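Local coordinates for probable outer membrane protein (Pseudomonas aeruginosa, PDB 3DWO), which probably transports long-chain fatty acids or other hydrophobic compounds across the bacterial outer membrane as a FadL-family beta-barrel channel, at residues Ala30-Ala36 / Phe215-Val219. Numbering follows the deposited sequence.
Sequences AFNNPAA and FAGAV
Phe215 reaches inward from barrel strand 201-220 to Phe31 and Pro34 of the N-terminal segment that FadL-family barrels hold in their lumen, a worked example of how a plug packs against a barrel wall. Phe215 CB points toward the plug, and with CG between the backbone N and the carbonyl carbon (chi1 53°) the ring lies with one edge by Pro34 CD and one face toward Phe31. On that edge Phe215 CD2 meets Pro34 CD at 4.0 Å. Phe215 CE2 comes to 3.4 Å from the carbonyl Phe31 O. Phe31 CD1 stands over one face of the Phe215 ring, toward the rim, 3.9 Å from Phe215 CZ and close to Phe215 CE1. The pair is a T-shaped stack in which Phe31 offers its edge, the planes inclined at 66°. His233 of strand 226-248 stacks on Phe215 and also makes an edge-to-face contact with Phe31, so one wall residue joins both rings.

Farther along, the wall alternates: Ala216 and Ala218 direct their CB atoms away from the plug, while Gly217 keeps its backbone close to it. Asn33 OD1 is 3.6 Å from Gly217 CA and accepts a weak hydrogen bond from Ala35 N. Ala35 CB rests on the strand backbone, 3.4 Å from Gly217 O. Beyond it Val219 points inward, Val219 CG2 placed 3.8 Å from both Ala35 CB and Ala36 CB.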
ATOM      1  N   ALA A  30     -11.093  12.958  12.098  1.00 31.02           N
ATOM      2  CA  ALA A  30     -12.186  12.977  11.132  1.00 30.99           C
ATOM      3  C   ALA A  30     -12.259  11.660  10.352  1.00 31.73           C
ATOM      4  O   ALA A  30     -13.326  11.272   9.870  1.00 33.70           O
ATOM      5  CB  ALA A  30     -12.015  14.149  10.177  1.00 29.79           C
ATOM      6  N   PHE A  31     -11.132  10.965  10.242  1.00 29.83           N
ATOM      7  CA  PHE A  31     -11.104   9.700   9.513  1.00 29.45           C
ATOM      8  C   PHE A  31     -10.697   8.507  10.377  1.00 29.33           C
ATOM      9  O   PHE A  31     -11.401   7.501  10.427  1.00 29.18           O
ATOM     10  CB  PHE A  31     -10.151   9.805   8.315  1.00 28.56           C
ATOM     11  CG  PHE A  31      -9.965   8.512   7.567  1.00 28.63           C
ATOM     12  CD1 PHE A  31     -11.009   7.957   6.833  1.00 27.05           C
ATOM     13  CD2 PHE A  31      -8.747   7.837   7.611  1.00 27.50           C
ATOM     14  CE1 PHE A  31     -10.842   6.750   6.154  1.00 28.64           C
ATOM     15  CE2 PHE A  31      -8.570   6.628   6.935  1.00 29.19           C
ATOM     16  CZ  PHE A  31      -9.619   6.083   6.205  1.00 27.24           C
ATOM     17  N   ASN A  32      -9.564   8.633  11.056  1.00 29.96           N
ATOM     18  CA  ASN A  32      -9.026   7.561  11.887  1.00 31.53           C
ATOM     19  C   ASN A  32      -9.950   7.063  13.007  1.00 33.06           C
ATOM     20  O   ASN A  32     -10.096   5.855  13.203  1.00 33.08           O
ATOM     21  CB  ASN A  32      -7.661   8.000  12.409  1.00 31.63           C
ATOM     22  CG  ASN A  32      -6.682   8.284  11.268  1.00 34.56           C
ATOM     23  OD1 ASN A  32      -6.468   7.432  10.403  1.00 33.39           O
ATOM     24  ND2 ASN A  32      -6.095   9.479  11.256  1.00 34.22           N
ATOM     25  N   ASN A  33     -10.560   7.979  13.748  1.00 33.41           N
ATOM     26  CA  ASN A  33     -11.518   7.601  14.783  1.00 33.96           C
ATOM     27  C   ASN A  33     -12.431   8.801  14.935  1.00 33.70           C
ATOM     28  O   ASN A  33     -12.180   9.693  15.746  1.00 33.94           O
ATOM     29  CB  ASN A  33     -10.853   7.276  16.126  1.00 35.70           C
ATOM     30  CG  ASN A  33     -11.801   6.536  17.074  1.00 37.95           C
ATOM     31  OD1 ASN A  33     -12.989   6.863  17.162  1.00 38.20           O
ATOM     32  ND2 ASN A  33     -11.281   5.536  17.781  1.00 37.28           N
ATOM     33  N   PRO A  34     -13.507   8.844  14.137  1.00 33.07           N
ATOM     34  CA  PRO A  34     -14.468   9.949  14.174  1.00 32.03           C
ATOM     35  C   PRO A  34     -15.052  10.248  15.557  1.00 32.67           C
ATOM     36  O   PRO A  34     -15.404  11.387  15.852  1.00 32.27           O
ATOM     37  CB  PRO A  34     -15.523   9.522  13.148  1.00 32.11           C
ATOM     38  CG  PRO A  34     -15.454   8.021  13.181  1.00 32.70           C
ATOM     39  CD  PRO A  34     -13.969   7.771  13.240  1.00 32.10           C
ATOM     40  N   ALA A  35     -15.145   9.234  16.410  1.00 32.29           N
ATOM     41  CA  ALA A  35     -15.691   9.434  17.749  1.00 33.18           C
ATOM     42  C   ALA A  35     -14.904  10.472  18.551  1.00 33.81           C
ATOM     43  O   ALA A  35     -15.491  11.259  19.292  1.00 34.11           O
ATOM     44  CB  ALA A  35     -15.727   8.105  18.504  1.00 32.10           C
ATOM     45  N   ALA A  36     -13.581  10.479  18.397  1.00 33.27           N
ATOM     46  CA  ALA A  36     -12.721  11.413  19.122  1.00 34.35           C
ATOM     47  C   ALA A  36     -13.023  12.862  18.766  1.00 35.91           C
ATOM     48  O   ALA A  36     -12.608  13.797  19.457  1.00 36.47           O
ATOM     49  CB  ALA A  36     -11.254  11.099  18.839  1.00 32.93           C
ATOM     50  N   PHE A 215     -16.708   3.251   8.040  1.00 29.65           N
ATOM     51  CA  PHE A 215     -15.895   3.080   9.232  1.00 30.29           C
ATOM     52  C   PHE A 215     -16.629   3.689  10.424  1.00 31.14           C
ATOM     53  O   PHE A 215     -17.530   4.516  10.253  1.00 30.67           O
ATOM     54  CB  PHE A 215     -14.530   3.749   9.058  1.00 28.90           C
ATOM     55  CG  PHE A 215     -14.608   5.190   8.648  1.00 29.84           C
ATOM     56  CD1 PHE A 215     -14.788   5.538   7.314  1.00 29.11           C
ATOM     57  CD2 PHE A 215     -14.494   6.202   9.597  1.00 28.94           C
ATOM     58  CE1 PHE A 215     -14.850   6.874   6.930  1.00 29.54           C
ATOM     59  CE2 PHE A 215     -14.555   7.535   9.227  1.00 29.28           C
ATOM     60  CZ  PHE A 215     -14.732   7.876   7.889  1.00 29.83           C
ATOM     61  N   ALA A 216     -16.241   3.275  11.626  1.00 31.26           N
ATOM     62  CA  ALA A 216     -16.868   3.765  12.848  1.00 30.92           C
ATOM     63  C   ALA A 216     -15.874   3.717  13.999  1.00 32.04           C
ATOM     64  O   ALA A 216     -14.809   3.107  13.891  1.00 32.36           O
ATOM     65  CB  ALA A 216     -18.092   2.917  13.180  1.00 29.58           C
ATOM     66  N   GLY A 217     -16.225   4.361  15.104  1.00 33.09           N
ATOM     67  CA  GLY A 217     -15.341   4.364  16.247  1.00 34.41           C
ATOM     68  C   GLY A 217     -16.023   4.731  17.547  1.00 35.14           C
ATOM     69  O   GLY A 217     -17.161   5.202  17.569  1.00 35.01           O
ATOM     70  N   ALA A 218     -15.308   4.510  18.639  1.00 35.88           N
ATOM     71  CA  ALA A 218     -15.813   4.816  19.964  1.00 35.71           C
ATOM     72  C   ALA A 218     -14.649   5.306  20.807  1.00 36.14           C
ATOM     73  O   ALA A 218     -13.522   4.838  20.654  1.00 35.35           O
ATOM     74  CB  ALA A 218     -16.430   3.572  20.586  1.00 33.81           C
ATOM     75  N   VAL A 219     -14.924   6.265  21.684  1.00 38.24           N
ATOM     76  CA  VAL A 219     -13.905   6.810  22.569  1.00 40.22           C
ATOM     77  C   VAL A 219     -14.430   6.792  23.997  1.00 43.36           C
ATOM     78  O   VAL A 219     -15.604   7.082  24.243  1.00 43.59           O
ATOM     79  CB  VAL A 219     -13.533   8.257  22.190  1.00 39.24           C
ATOM     80  CG1 VAL A 219     -12.690   8.885  23.287  1.00 37.07           C
ATOM     81  CG2 VAL A 219     -12.768   8.266  20.878  1.00 39.38           C
TER